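Side-chain contact in 3-phytase (Klebsiella pneumoniae, PDB 2WNH), which probably removes phosphate from phytate (inositol hexakisphosphate) as a 3-phytase of the histidine acid phosphatase family: residues K151-D156 / N253-T258. The protein carries 3 engineered substitutions. Sequence-based numbering, arbitrary orientation.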
ATOM      1  N   LYS B 151      12.901  47.918 -29.233  1.00 23.03           N
ATOM      2  CA  LYS B 151      13.700  48.347 -30.394  1.00 24.64           C
ATOM      3  C   LYS B 151      15.191  48.374 -30.088  1.00 25.33           C
ATOM      4  O   LYS B 151      16.013  47.949 -30.911  1.00 26.79           O
ATOM      5  CB  LYS B 151      13.223  49.705 -30.904  1.00 24.64           C
ATOM      6  CG  LYS B 151      11.932  49.621 -31.678  1.00 24.34           C
ATOM      7  CD  LYS B 151      11.388  51.019 -31.973  1.00 29.99           C
ATOM      8  CE  LYS B 151      12.280  51.764 -32.958  1.00 32.96           C
ATOM      9  NZ  LYS B 151      11.622  53.013 -33.454  1.00 34.57           N
ATOM     10  N   GLU B 152      15.541  48.842 -28.890  1.00 26.46           N
ATOM     11  CA  GLU B 152      16.938  48.912 -28.459  1.00 27.11           C
ATOM     12  C   GLU B 152      17.593  47.549 -28.430  1.00 27.51           C
ATOM     13  O   GLU B 152      18.682  47.347 -28.981  1.00 27.20           O
ATOM     14  CB  GLU B 152      17.056  49.572 -27.085  1.00 27.85           C
ATOM     15  CG  GLU B 152      18.499  49.830 -26.655  1.00 34.17           C
ATOM     16  CD  GLU B 152      19.249  50.747 -27.628  1.00 42.31           C
ATOM     17  OE1 GLU B 152      18.741  51.855 -27.933  1.00 44.70           O
ATOM     18  OE2 GLU B 152      20.348  50.358 -28.092  1.00 46.36           O
ATOM     19  N   LYS B 153      16.910  46.595 -27.806  1.00 26.51           N
ATOM     20  CA  LYS B 153      17.419  45.248 -27.721  1.00 26.34           C
ATOM     21  C   LYS B 153      17.395  44.531 -29.064  1.00 24.94           C
ATOM     22  O   LYS B 153      18.345  43.827 -29.378  1.00 26.80           O
ATOM     23  CB  LYS B 153      16.642  44.451 -26.681  1.00 25.95           C
ATOM     24  CG  LYS B 153      17.359  43.189 -26.282  1.00 28.79           C
ATOM     25  CD  LYS B 153      16.670  42.505 -25.114  1.00 26.35           C
ATOM     26  CE  LYS B 153      17.481  41.300 -24.700  1.00 26.82           C
ATOM     27  NZ  LYS B 153      16.807  40.546 -23.604  1.00 22.97           N
ATOM     28  N   ALA B 154      16.321  44.712 -29.837  1.00 25.20           N
ATOM     29  CA  ALA B 154      16.172  44.033 -31.138  1.00 24.99           C
ATOM     30  C   ALA B 154      17.255  44.449 -32.144  1.00 25.99           C
ATOM     31  O   ALA B 154      17.797  43.613 -32.848  1.00 25.83           O
ATOM     32  CB  ALA B 154      14.780  44.260 -31.716  1.00 24.29           C
ATOM     33  N   GLY B 155      17.582  45.737 -32.192  1.00 27.31           N
ATOM     34  CA  GLY B 155      18.598  46.225 -33.135  1.00 28.76           C
ATOM     35  C   GLY B 155      18.166  45.967 -34.567  1.00 29.05           C
ATOM     36  O   GLY B 155      17.019  46.224 -34.928  1.00 29.95           O
ATOM     37  N   ASP B 156      19.069  45.424 -35.376  1.00 30.67           N
ATOM     38  CA  ASP B 156      18.762  45.128 -36.780  1.00 31.86           C
ATOM     39  C   ASP B 156      17.949  43.836 -36.930  1.00 30.56           C
ATOM     40  O   ASP B 156      18.517  42.757 -36.864  1.00 32.00           O
ATOM     41  CB  ASP B 156      20.073  45.021 -37.581  1.00 32.79           C
ATOM     42  CG  ASP B 156      19.854  45.022 -39.091  1.00 36.83           C
ATOM     43  OD1 ASP B 156      18.751  44.674 -39.578  1.00 36.61           O
ATOM     44  OD2 ASP B 156      20.815  45.380 -39.802  1.00 41.35           O
ATOM     45  N   ASN B 253       9.421  39.086 -23.103  1.00 20.09           N
ATOM     46  CA  ASN B 253       9.459  38.935 -21.643  1.00 21.04           C
ATOM     47  C   ASN B 253      10.810  39.165 -20.989  1.00 19.74           C
ATOM     48  O   ASN B 253      10.868  39.523 -19.809  1.00 20.48           O
ATOM     49  CB  ASN B 253       8.959  37.543 -21.264  1.00 22.43           C
ATOM     50  CG  ASN B 253       7.662  37.207 -21.930  1.00 26.84           C
ATOM     51  OD1 ASN B 253       6.736  37.997 -21.919  1.00 28.82           O
ATOM     52  ND2 ASN B 253       7.588  36.028 -22.515  1.00 33.50           N
ATOM     53  N   ASP B 254      11.891  38.934 -21.721  1.00 18.21           N
ATOM     54  CA  ASP B 254      13.228  39.041 -21.155  1.00 18.28           C
ATOM     55  C   ASP B 254      13.881  40.413 -21.409  1.00 17.80           C
ATOM     56  O   ASP B 254      15.066  40.587 -21.170  1.00 17.87           O
ATOM     57  CB  ASP B 254      14.108  37.893 -21.647  1.00 18.69           C
ATOM     58  CG  ASP B 254      13.633  36.538 -21.123  1.00 21.96           C
ATOM     59  OD1 ASP B 254      13.155  36.464 -19.960  1.00 21.24           O
ATOM     60  OD2 ASP B 254      13.727  35.541 -21.863  1.00 24.33           O
ATOM     61  N   VAL B 255      13.096  41.355 -21.927  1.00 18.77           N
ATOM     62  CA  VAL B 255      13.518  42.760 -22.051  1.00 18.89           C
ATOM     63  C   VAL B 255      13.460  43.360 -20.637  1.00 18.77           C
ATOM     64  O   VAL B 255      12.409  43.348 -20.004  1.00 19.42           O
ATOM     65  CB  VAL B 255      12.582  43.540 -23.017  1.00 18.73           C
ATOM     66  CG1 VAL B 255      12.894  45.044 -22.989  1.00 18.61           C
ATOM     67  CG2 VAL B 255      12.727  42.997 -24.452  1.00 19.09           C
ATOM     68  N   LEU B 256      14.588  43.891 -20.168  1.00 19.87           N
ATOM     69  CA  LEU B 256      14.714  44.363 -18.784  1.00 19.95           C
ATOM     70  C   LEU B 256      13.594  45.306 -18.358  1.00 20.53           C
ATOM     71  O   LEU B 256      12.976  45.111 -17.316  1.00 19.88           O
ATOM     72  CB  LEU B 256      16.073  45.022 -18.555  1.00 19.41           C
ATOM     73  CG  LEU B 256      16.341  45.372 -17.088  1.00 20.66           C
ATOM     74  CD1 LEU B 256      16.255  44.120 -16.190  1.00 18.69           C
ATOM     75  CD2 LEU B 256      17.697  46.022 -16.944  1.00 23.36           C
ATOM     76  N   TYR B 257      13.334  46.343 -19.149  1.00 20.75           N
ATOM     77  CA  TYR B 257      12.243  47.259 -18.819  1.00 19.68           C
ATOM     78  C   TYR B 257      10.938  46.521 -18.498  1.00 19.73           C
ATOM     79  O   TYR B 257      10.275  46.786 -17.456  1.00 19.04           O
ATOM     80  CB  TYR B 257      11.995  48.309 -19.947  1.00 19.84           C
ATOM     81  CG  TYR B 257      10.708  49.099 -19.703  1.00 19.05           C
ATOM     82  CD1 TYR B 257      10.663  50.123 -18.751  1.00 16.20           C
ATOM     83  CD2 TYR B 257       9.537  48.803 -20.389  1.00 18.20           C
ATOM     84  CE1 TYR B 257       9.492  50.804 -18.488  1.00 18.02           C
ATOM     85  CE2 TYR B 257       8.360  49.477 -20.125  1.00 17.47           C
ATOM     86  CZ  TYR B 257       8.352  50.501 -19.179  1.00 17.77           C
ATOM     87  OH  TYR B 257       7.207  51.197 -18.878  1.00 22.09           O
ATOM     88  N   THR B 258      10.553  45.623 -19.409  1.00 18.49           N
ATOM     89  CA  THR B 258       9.278  44.914 -19.306  1.00 18.90           C
ATOM     90  C   THR B 258       9.296  44.039 -18.052  1.00 18.44           C
ATOM     91  O   THR B 258       8.318  44.007 -17.298  1.00 19.35           O
ATOM     92  CB  THR B 258       9.031  44.053 -20.545  1.00 20.21           C
ATOM     93  OG1 THR B 258       8.935  44.901 -21.704  1.00 21.01           O
ATOM     94  CG2 THR B 258       7.747  43.223 -20.417  1.00 19.04           C
TER
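Lys153 NZ stands to one side of the plane of the Asp254-Val255 peptide, just beyond its carbonyl oxygen, and methyl CG2 of Val255 lies displaced to that same side. From there Lys153 NZ donates a weak hydrogen bond to Asp254 O at 3.0 Å; its stronger hydrogen bond goes to Asp250 O, at the end of helix 243-250. The CE-NZ-O angle to Asp254 O, about 149°, is far wider than tetrahedral, so no N-H aims squarely at that oxygen, and NZ is well out of the carbonyl plane. The lysine gets there because its CG is anti to the backbone N (chi1 -164°) and the chain beyond is fully extended, which carries the charge straight across from the helix.

The aliphatic part of the same side chain makes the apolar half of the contact. Its CD meets Val255 CG2 at 4.0 Å, lysine and valine running past each other in opposite directions. This is a small contact, burying 117 Å² in all. The Asp254 carboxylate turns away, its OD2 6.1 Å from Lys153 NZ, so any attraction between the opposite charges is probably weak and long-range.

Instead, OD2 forms a salt bridge with Arg298 and OD1 a hydrogen bond with Thr299, both on helix 291-301. Away from the annotated sites, the contact joins helices of the histidine phosphatase fold: a lysine at the C-terminal end of helix 143-154 takes up carbonyls at the end of helix 243-250 and in the turn into helix 256-274, where Val255, in the N-cap position, also packs on Ala149.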